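Local coordinates for protein superoxide dismutase [Mn/Fe] (Porphyromonas gingivalis, PDB 1UER) that dismutates superoxide radicals into oxygen and hydrogen peroxide, as a homodimer that uses either manganese or iron as its redox metal, at residues 4-9 / 73-78; 41-46 / 62-67; 126-131 / 149-154. One frame throughout, in Å; residues are numbered along the deposited sequence.

Contact 1. Residues 4-9 / 73-78; sequences ELISLP and NHNLYF. With FE (Fe (III) ion), chain E.
Two waters carry the polar link between E4, I6 and N75, so the two segments are joined by polar atoms entirely through solvent. One water donates to E4 O and to N75 OD1 (2.8 Å) and accepts from I6 N at 2.9 Å. A second donates to E4 O and accepts from N75 ND2 at 3.1 Å, so both ends of the amide are engaged and its rotation about the CB-CG bond should be restrained. Beside this bridge the contact is apolar. With CG1 of I6 set between the backbone N and the carbonyl carbon (chi1 68°) and chi2 extended, CD1 is set against the helix, 4.0 Å from F78 CB. L8 brings its CD2 branch to the same F78 CB, also at 4.0 Å, and both methyls stand oblique to the F78 ring. L8 also packs on V24 and H28 of helix 21-42, and I6 O accepts from H28. One helical turn before F78, H74 binds the iron through NE2 at 2.2 Å, while its ND1 is hydrogen-bonded to Q70 O. The N-terminal loop thus packs along the helix that supplies a metal ligand, with H27, D157, H161 and a water completing the iron site of the Fe/Mn superoxide dismutases.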
loop_
_atom_site.group_PDB
_atom_site.type_symbol
_atom_site.label_atom_id
_atom_site.label_comp_id
_atom_site.label_asym_id
_atom_site.label_seq_id
_atom_site.Cartn_x
_atom_site.Cartn_y
_atom_site.Cartn_z
ATOM N N GLU A 4 23.825 5.153 0.852
ATOM C CA GLU A 4 23.573 6.308 -0.004
ATOM C C GLU A 4 22.275 6.260 -0.785
ATOM O O GLU A 4 21.733 5.195 -1.033
ATOM C CB GLU A 4 24.711 6.460 -1.031
ATOM C CG GLU A 4 26.131 6.445 -0.458
ATOM C CD GLU A 4 26.572 7.788 0.118
ATOM O OE1 GLU A 4 25.791 8.763 0.057
ATOM O OE2 GLU A 4 27.713 7.876 0.626
ATOM N N LEU A 5 21.806 7.438 -1.196
ATOM C CA LEU A 5 20.648 7.496 -2.065
ATOM C C LEU A 5 21.335 7.195 -3.406
ATOM O O LEU A 5 22.233 7.913 -3.854
ATOM C CB LEU A 5 20.005 8.896 -2.045
ATOM C CG LEU A 5 18.974 9.018 -3.181
ATOM C CD1 LEU A 5 17.759 8.119 -2.876
ATOM C CD2 LEU A 5 18.522 10.471 -3.303
ATOM N N ILE A 6 20.931 6.117 -4.057
ATOM C CA ILE A 6 21.608 5.733 -5.288
ATOM C C ILE A 6 21.554 6.753 -6.394
ATOM O O ILE A 6 20.534 7.398 -6.630
ATOM C CB ILE A 6 21.078 4.408 -5.797
ATOM C CG1 ILE A 6 19.633 4.534 -6.275
ATOM C CG2 ILE A 6 21.170 3.411 -4.701
ATOM C CD1 ILE A 6 19.092 3.266 -6.877
ATOM N N SER A 7 22.690 6.927 -7.052
ATOM C CA SER A 7 22.754 7.868 -8.151
ATOM C C SER A 7 22.080 7.143 -9.292
ATOM O O SER A 7 22.357 5.978 -9.523
ATOM C CB SER A 7 24.206 8.163 -8.527
ATOM O OG SER A 7 24.931 8.609 -7.403
ATOM N N LEU A 8 21.181 7.823 -9.986
ATOM C CA LEU A 8 20.478 7.214 -11.105
ATOM C C LEU A 8 21.408 7.133 -12.308
ATOM O O LEU A 8 22.140 8.083 -12.607
ATOM C CB LEU A 8 19.256 8.047 -11.477
ATOM C CG LEU A 8 18.109 8.154 -10.489
ATOM C CD1 LEU A 8 17.038 9.065 -11.074
ATOM C CD2 LEU A 8 17.566 6.754 -10.211
ATOM N N PRO A 9 21.426 5.989 -12.990
ATOM C CA PRO A 9 22.295 5.867 -14.161
ATOM C C PRO A 9 21.698 6.484 -15.445
ATOM O O PRO A 9 22.197 6.226 -16.539
ATOM C CB PRO A 9 22.527 4.361 -14.264
ATOM C CG PRO A 9 21.271 3.760 -13.705
ATOM C CD PRO A 9 20.712 4.730 -12.689
ATOM N N ASN A 73 15.348 -3.069 -2.471
ATOM C CA ASN A 73 14.359 -3.220 -3.537
ATOM C C ASN A 73 14.471 -2.057 -4.537
ATOM O O ASN A 73 14.523 -2.290 -5.744
ATOM C CB ASN A 73 12.945 -3.193 -2.955
ATOM C CG ASN A 73 12.513 -4.520 -2.409
ATOM O OD1 ASN A 73 12.891 -5.564 -2.941
ATOM N ND2 ASN A 73 11.669 -4.498 -1.363
ATOM N N HIS A 74 14.483 -0.817 -4.031
ATOM C CA HIS A 74 14.548 0.338 -4.933
ATOM C C HIS A 74 15.875 0.484 -5.681
ATOM O O HIS A 74 15.894 0.897 -6.847
ATOM C CB HIS A 74 14.189 1.616 -4.170
ATOM C CG HIS A 74 12.739 1.714 -3.852
ATOM N ND1 HIS A 74 12.197 1.174 -2.706
ATOM C CD2 HIS A 74 11.708 2.291 -4.524
ATOM C CE1 HIS A 74 10.896 1.416 -2.683
ATOM N NE2 HIS A 74 10.576 2.088 -3.770
ATOM N N ASN A 75 16.987 0.106 -5.051
ATOM C CA ASN A 75 18.270 0.205 -5.763
ATOM C C ASN A 75 18.211 -0.745 -6.975
ATOM O O ASN A 75 18.631 -0.383 -8.077
ATOM C CB ASN A 75 19.437 -0.189 -4.853
ATOM C CG ASN A 75 19.662 0.810 -3.728
ATOM O OD1 ASN A 75 19.131 1.931 -3.759
ATOM N ND2 ASN A 75 20.453 0.413 -2.732
ATOM N N LEU A 76 17.669 -1.931 -6.768
ATOM C CA LEU A 76 17.559 -2.899 -7.859
ATOM C C LEU A 76 16.553 -2.424 -8.903
ATOM O O LEU A 76 16.772 -2.541 -10.108
ATOM C CB LEU A 76 17.158 -4.242 -7.301
ATOM C CG LEU A 76 18.278 -4.882 -6.470
ATOM C CD1 LEU A 76 17.622 -5.964 -5.593
ATOM C CD2 LEU A 76 19.400 -5.510 -7.365
ATOM N N TYR A 77 15.445 -1.882 -8.429
ATOM C CA TYR A 77 14.375 -1.376 -9.290
ATOM C C TYR A 77 14.848 -0.276 -10.236
ATOM O O TYR A 77 14.692 -0.382 -11.438
ATOM C CB TYR A 77 13.272 -0.848 -8.392
ATOM C CG TYR A 77 12.081 -0.256 -9.086
ATOM C CD1 TYR A 77 11.108 -1.072 -9.666
ATOM C CD2 TYR A 77 11.864 1.106 -9.052
ATOM C CE1 TYR A 77 9.912 -0.529 -10.186
ATOM C CE2 TYR A 77 10.688 1.662 -9.557
ATOM C CZ TYR A 77 9.713 0.843 -10.112
ATOM O OH TYR A 77 8.503 1.373 -10.517
ATOM N N PHE A 78 15.425 0.778 -9.674
ATOM C CA PHE A 78 15.866 1.870 -10.527
ATOM C C PHE A 78 17.017 1.518 -11.453
ATOM O O PHE A 78 17.105 2.079 -12.567
ATOM C CB PHE A 78 16.218 3.075 -9.670
ATOM C CG PHE A 78 14.995 3.768 -9.070
ATOM C CD1 PHE A 78 14.014 4.296 -9.907
ATOM C CD2 PHE A 78 14.816 3.827 -7.695
ATOM C CE1 PHE A 78 12.843 4.880 -9.372
ATOM C CE2 PHE A 78 13.661 4.406 -7.145
ATOM C CZ PHE A 78 12.675 4.934 -7.997
HETATM FE FE FE E . 8.449 2.129 -4.208
HETATM O O HOH W 1 22.031 2.409 -1.025
HETATM O O HOH W 2 19.337 4.386 -2.352
HETATM O O HOH W 3 7.811 0.745 -2.852
#

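Contact 2. Residues 41-46 / 62-67; sequences KLIIGT and GGIFNN
I64 and L42 carry most of this contact, and they meet by their inner carbons: L42 CB lies 3.9 Å from I64 CG1. CG1 of I64 lies anti to its carbonyl carbon (chi1 -74°) and chi2 is extended (176°). This course runs CD1 to 3.7 Å from L42 O, at the end region of helix 21-42, and on toward the methyl CG2 of T46. The other branch of I64 meets I43, CG2 to CG2 at 4.2 Å, the two side chains crossing at about a right angle. I64 also packs on I56 of helix 53-59.

L42 spreads the other way. Its CD2 lies 3.5 Å from N67 ND2, the side chains again crossing near a right angle. The amide nitrogen bonds back to G63 O at 2.9 Å, from above the carbonyl plane, and the backbone N of N67 reaches the same oxygen from the opposite face. N67 OD1 has a weak hydrogen bond with N38 ND2 of helix 21-42. On the loop side, a type II beta turn from I43 to T46 is closed twice, since T46 N and T46 OG1 (2.7 Å) both donate to I43 O from the same face.

Apart from the N38 bond, these hydrogen bonds are internal to one segment or the other. The contact itself is made mainly by aliphatic carbons, some lying against polar atoms such as N67 ND2 and L42 O. This implies that van der Waals packing joins the end region of helix 21-42 and the turn after it to the first part of helix 62-79, while local polar bonds shape each partner.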
loop_
_atom_site.group_PDB
_atom_site.type_symbol
_atom_site.label_atom_id
_atom_site.label_comp_id
_atom_site.label_asym_id
_atom_site.label_seq_id
_atom_site.Cartn_x
_atom_site.Cartn_y
_atom_site.Cartn_z
ATOM N N LYS A 41 19.779 6.216 10.364
ATOM C CA LYS A 41 19.572 6.617 11.762
ATOM C C LYS A 41 19.265 5.432 12.669
ATOM O O LYS A 41 19.803 5.297 13.777
ATOM C CB LYS A 41 18.439 7.661 11.855
ATOM C CG LYS A 41 18.222 8.195 13.259
ATOM C CD LYS A 41 17.295 9.387 13.274
ATOM C CE LYS A 41 16.307 9.315 14.449
ATOM N NZ LYS A 41 16.265 10.584 15.203
ATOM N N LEU A 42 18.417 4.543 12.183
ATOM C CA LEU A 42 18.000 3.395 12.957
ATOM C C LEU A 42 19.096 2.385 13.275
ATOM O O LEU A 42 18.989 1.627 14.245
ATOM C CB LEU A 42 16.856 2.678 12.234
ATOM C CG LEU A 42 15.380 2.920 12.604
ATOM C CD1 LEU A 42 15.151 4.200 13.416
ATOM C CD2 LEU A 42 14.585 2.886 11.311
ATOM N N ILE A 43 20.143 2.335 12.468
ATOM C CA ILE A 43 21.142 1.327 12.754
ATOM C C ILE A 43 22.187 1.798 13.739
ATOM O O ILE A 43 22.992 0.978 14.188
ATOM C CB ILE A 43 21.823 0.827 11.487
ATOM C CG1 ILE A 43 22.568 1.967 10.799
ATOM C CG2 ILE A 43 20.770 0.238 10.562
ATOM C CD1 ILE A 43 23.275 1.537 9.569
ATOM N N ILE A 44 22.176 3.093 14.069
ATOM C CA ILE A 44 23.156 3.625 15.027
ATOM C C ILE A 44 23.041 2.830 16.331
ATOM O O ILE A 44 21.944 2.626 16.868
ATOM C CB ILE A 44 22.908 5.106 15.327
ATOM C CG1 ILE A 44 23.250 5.954 14.105
ATOM C CG2 ILE A 44 23.780 5.576 16.530
ATOM C CD1 ILE A 44 22.568 7.287 14.145
ATOM N N GLY A 45 24.181 2.369 16.842
ATOM C CA GLY A 45 24.154 1.626 18.087
ATOM C C GLY A 45 23.602 0.215 18.027
ATOM O O GLY A 45 23.246 -0.339 19.062
ATOM N N THR A 46 23.514 -0.373 16.833
ATOM C CA THR A 46 23.010 -1.741 16.684
ATOM C C THR A 46 24.064 -2.645 16.073
ATOM O O THR A 46 25.139 -2.187 15.689
ATOM C CB THR A 46 21.791 -1.787 15.771
ATOM O OG1 THR A 46 22.223 -1.595 14.418
ATOM C CG2 THR A 46 20.810 -0.701 16.176
ATOM N N GLY A 62 11.662 -5.772 12.014
ATOM C CA GLY A 62 11.014 -4.529 12.387
ATOM C C GLY A 62 11.281 -3.360 11.464
ATOM O O GLY A 62 11.347 -3.523 10.241
ATOM N N GLY A 63 11.434 -2.178 12.047
ATOM C CA GLY A 63 11.672 -0.982 11.257
ATOM C C GLY A 63 12.979 -1.007 10.491
ATOM O O GLY A 63 13.057 -0.483 9.368
ATOM N N ILE A 64 14.023 -1.593 11.081
ATOM C CA ILE A 64 15.296 -1.641 10.363
ATOM C C ILE A 64 15.088 -2.442 9.094
ATOM O O ILE A 64 15.523 -2.033 8.029
ATOM C CB ILE A 64 16.431 -2.259 11.211
ATOM C CG1 ILE A 64 16.854 -1.252 12.272
ATOM C CG2 ILE A 64 17.677 -2.577 10.330
ATOM C CD1 ILE A 64 17.920 -1.783 13.252
ATOM N N PHE A 65 14.400 -3.567 9.188
ATOM C CA PHE A 65 14.166 -4.345 7.986
ATOM C C PHE A 65 13.300 -3.597 6.989
ATOM O O PHE A 65 13.561 -3.616 5.776
ATOM C CB PHE A 65 13.483 -5.677 8.287
ATOM C CG PHE A 65 13.113 -6.422 7.049
ATOM C CD1 PHE A 65 14.068 -7.181 6.388
ATOM C CD2 PHE A 65 11.842 -6.303 6.486
ATOM C CE1 PHE A 65 13.771 -7.801 5.189
ATOM C CE2 PHE A 65 11.537 -6.925 5.275
ATOM C CZ PHE A 65 12.494 -7.665 4.631
ATOM N N ASN A 66 12.246 -2.948 7.478
ATOM C CA ASN A 66 11.364 -2.242 6.555
ATOM C C ASN A 66 12.153 -1.264 5.689
ATOM O O ASN A 66 11.961 -1.213 4.471
ATOM C CB ASN A 66 10.273 -1.472 7.304
ATOM C CG ASN A 66 9.186 -2.371 7.846
ATOM O OD1 ASN A 66 9.014 -3.501 7.400
ATOM N ND2 ASN A 66 8.438 -1.857 8.819
ATOM N N ASN A 67 13.036 -0.479 6.306
ATOM C CA ASN A 67 13.792 0.503 5.551
ATOM C C ASN A 67 14.934 -0.117 4.741
ATOM O O ASN A 67 15.213 0.303 3.628
ATOM C CB ASN A 67 14.302 1.570 6.508
ATOM C CG ASN A 67 13.175 2.444 7.024
ATOM O OD1 ASN A 67 12.602 3.267 6.280
ATOM N ND2 ASN A 67 12.819 2.256 8.305
#

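Contact 3. Residues 126-131 / 149-154; sequences LASDAN and GLNPLL
L126 faces both L153 and L154, the classic beta bulge that interrupts the antiparallel pairing of strands 122-128 and 151-157 in the C-terminal domain sheet. L126 O accepts from L153 N at 2.9 Å and, more weakly, from L154 N at 3.3 Å, while L126 N donates to L154 O at 2.8 Å. The axes of 126-128 and 151-154 make 143°, antiparallel with a twist. This end is the tightly packed one. L126 CB lies 4.0 Å from L154 CB, L153 CD1 sits against the CG of L126 and the CB of S128, and all four residues are buried. Helix 104-117 covers L126 through F107 and F111, and W184 and V187 of helix 184-190 pack on L154.

Toward L150 and D129 the contact opens: L150 CB still rests on A127 CB at 3.9 Å, and its CD2 on D129 CB at 3.8 Å, but D129 and L150 are both partly exposed to solvent. D129 instead serves its own loop: OD1 accepts from N131 N (2.8 Å), forming an Asx turn, and also from K133 N.

At the junction of the two regions S128 N and O pair with N151 O and N. S128 OG, set between its backbone N and carbonyl carbon (chi1 63°), accepts from N151 ND2 at 3.2 Å, lying 17° out of that amide's plane.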
loop_
_atom_site.group_PDB
_atom_site.type_symbol
_atom_site.label_atom_id
_atom_site.label_comp_id
_atom_site.label_asym_id
_atom_site.label_seq_id
_atom_site.Cartn_x
_atom_site.Cartn_y
_atom_site.Cartn_z
ATOM N N LEU A 126 11.295 -11.797 -9.729
ATOM C CA LEU A 126 11.770 -12.980 -10.447
ATOM C C LEU A 126 13.074 -13.238 -9.660
ATOM O O LEU A 126 13.922 -12.322 -9.526
ATOM C CB LEU A 126 12.127 -12.659 -11.907
ATOM C CG LEU A 126 12.872 -13.810 -12.604
ATOM C CD1 LEU A 126 12.000 -15.072 -12.744
ATOM C CD2 LEU A 126 13.321 -13.323 -13.975
ATOM N N ALA A 127 13.247 -14.447 -9.120
ATOM C CA ALA A 127 14.454 -14.751 -8.347
ATOM C C ALA A 127 15.038 -16.099 -8.748
ATOM O O ALA A 127 14.375 -16.893 -9.400
ATOM C CB ALA A 127 14.135 -14.761 -6.855
ATOM N N SER A 128 16.294 -16.333 -8.379
ATOM C CA SER A 128 16.912 -17.614 -8.716
ATOM C C SER A 128 17.584 -18.226 -7.512
ATOM O O SER A 128 17.973 -17.518 -6.566
ATOM C CB SER A 128 17.942 -17.441 -9.830
ATOM O OG SER A 128 19.023 -16.608 -9.425
ATOM N N ASP A 129 17.729 -19.554 -7.539
ATOM C CA ASP A 129 18.413 -20.224 -6.439
ATOM C C ASP A 129 19.838 -20.516 -6.877
ATOM O O ASP A 129 20.256 -20.070 -7.959
ATOM C CB ASP A 129 17.663 -21.493 -5.981
ATOM C CG ASP A 129 17.785 -22.686 -6.935
ATOM O OD1 ASP A 129 18.453 -22.616 -7.981
ATOM O OD2 ASP A 129 17.162 -23.728 -6.596
ATOM N N ALA A 130 20.583 -21.227 -6.031
ATOM C CA ALA A 130 21.983 -21.561 -6.320
ATOM C C ALA A 130 22.227 -22.352 -7.607
ATOM O O ALA A 130 23.335 -22.300 -8.173
ATOM C CB ALA A 130 22.588 -22.302 -5.126
ATOM N N ASN A 131 21.225 -23.080 -8.086
ATOM C CA ASN A 131 21.401 -23.851 -9.305
ATOM C C ASN A 131 20.741 -23.222 -10.512
ATOM O O ASN A 131 20.682 -23.831 -11.590
ATOM C CB ASN A 131 20.917 -25.283 -9.096
ATOM C CG ASN A 131 21.768 -26.011 -8.097
ATOM O OD1 ASN A 131 21.275 -26.551 -7.102
ATOM N ND2 ASN A 131 23.068 -26.015 -8.342
ATOM N N GLY A 149 17.169 -16.451 0.918
ATOM C CA GLY A 149 18.392 -16.920 0.279
ATOM C C GLY A 149 18.400 -17.029 -1.237
ATOM O O GLY A 149 19.157 -17.820 -1.806
ATOM N N LEU A 150 17.562 -16.246 -1.907
ATOM C CA LEU A 150 17.533 -16.284 -3.361
ATOM C C LEU A 150 18.178 -15.019 -3.899
ATOM O O LEU A 150 18.383 -14.051 -3.156
ATOM C CB LEU A 150 16.091 -16.399 -3.874
ATOM C CG LEU A 150 15.256 -17.567 -3.323
ATOM C CD1 LEU A 150 13.831 -17.455 -3.815
ATOM C CD2 LEU A 150 15.859 -18.914 -3.784
ATOM N N ASN A 151 18.486 -15.041 -5.193
ATOM C CA ASN A 151 19.104 -13.920 -5.898
ATOM C C ASN A 151 18.004 -13.101 -6.567
ATOM O O ASN A 151 17.255 -13.628 -7.393
ATOM C CB ASN A 151 20.042 -14.444 -6.974
ATOM C CG ASN A 151 21.036 -15.429 -6.434
ATOM O OD1 ASN A 151 21.924 -15.054 -5.666
ATOM N ND2 ASN A 151 20.894 -16.699 -6.818
ATOM N N PRO A 152 17.898 -11.812 -6.231
ATOM C CA PRO A 152 16.850 -10.975 -6.839
ATOM C C PRO A 152 17.256 -10.576 -8.230
ATOM O O PRO A 152 18.274 -9.925 -8.383
ATOM C CB PRO A 152 16.755 -9.772 -5.905
ATOM C CG PRO A 152 18.087 -9.701 -5.193
ATOM C CD PRO A 152 18.746 -11.069 -5.288
ATOM N N LEU A 153 16.459 -10.949 -9.229
ATOM C CA LEU A 153 16.794 -10.649 -10.625
ATOM C C LEU A 153 16.004 -9.498 -11.263
ATOM O O LEU A 153 16.563 -8.615 -11.897
ATOM C CB LEU A 153 16.602 -11.909 -11.492
ATOM C CG LEU A 153 17.298 -13.194 -11.014
ATOM C CD1 LEU A 153 16.917 -14.355 -11.917
ATOM C CD2 LEU A 153 18.834 -12.983 -11.033
ATOM N N LEU A 154 14.691 -9.522 -11.107
ATOM C CA LEU A 154 13.838 -8.489 -11.713
ATOM C C LEU A 154 12.700 -8.216 -10.751
ATOM O O LEU A 154 11.988 -9.143 -10.371
ATOM C CB LEU A 154 13.247 -9.016 -13.013
ATOM C CG LEU A 154 12.280 -8.048 -13.687
ATOM C CD1 LEU A 154 13.053 -6.897 -14.274
ATOM C CD2 LEU A 154 11.535 -8.776 -14.806
#

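Contacts 1 and 2 both use helix 62-79, and both lie in the alpha-hairpin domain. Their centres are 19 Å apart, and contact 2 is nested in the chain loop that contact 1 closes. Contact 3 follows later, between strands of the C-terminal domain, about 19 Å from contact 1 and 25 Å from contact 2, centre to centre. One place where contacts 1 and 3 touch is L76 CD1 on P152 CG, 3.8 Å apart. Helix 62-79 carries H74 and strand 151-157 carries D157, so the two domains each supply ligands to one iron; contact 2 lies farther out, the N67 side chain being about 11 Å from the iron.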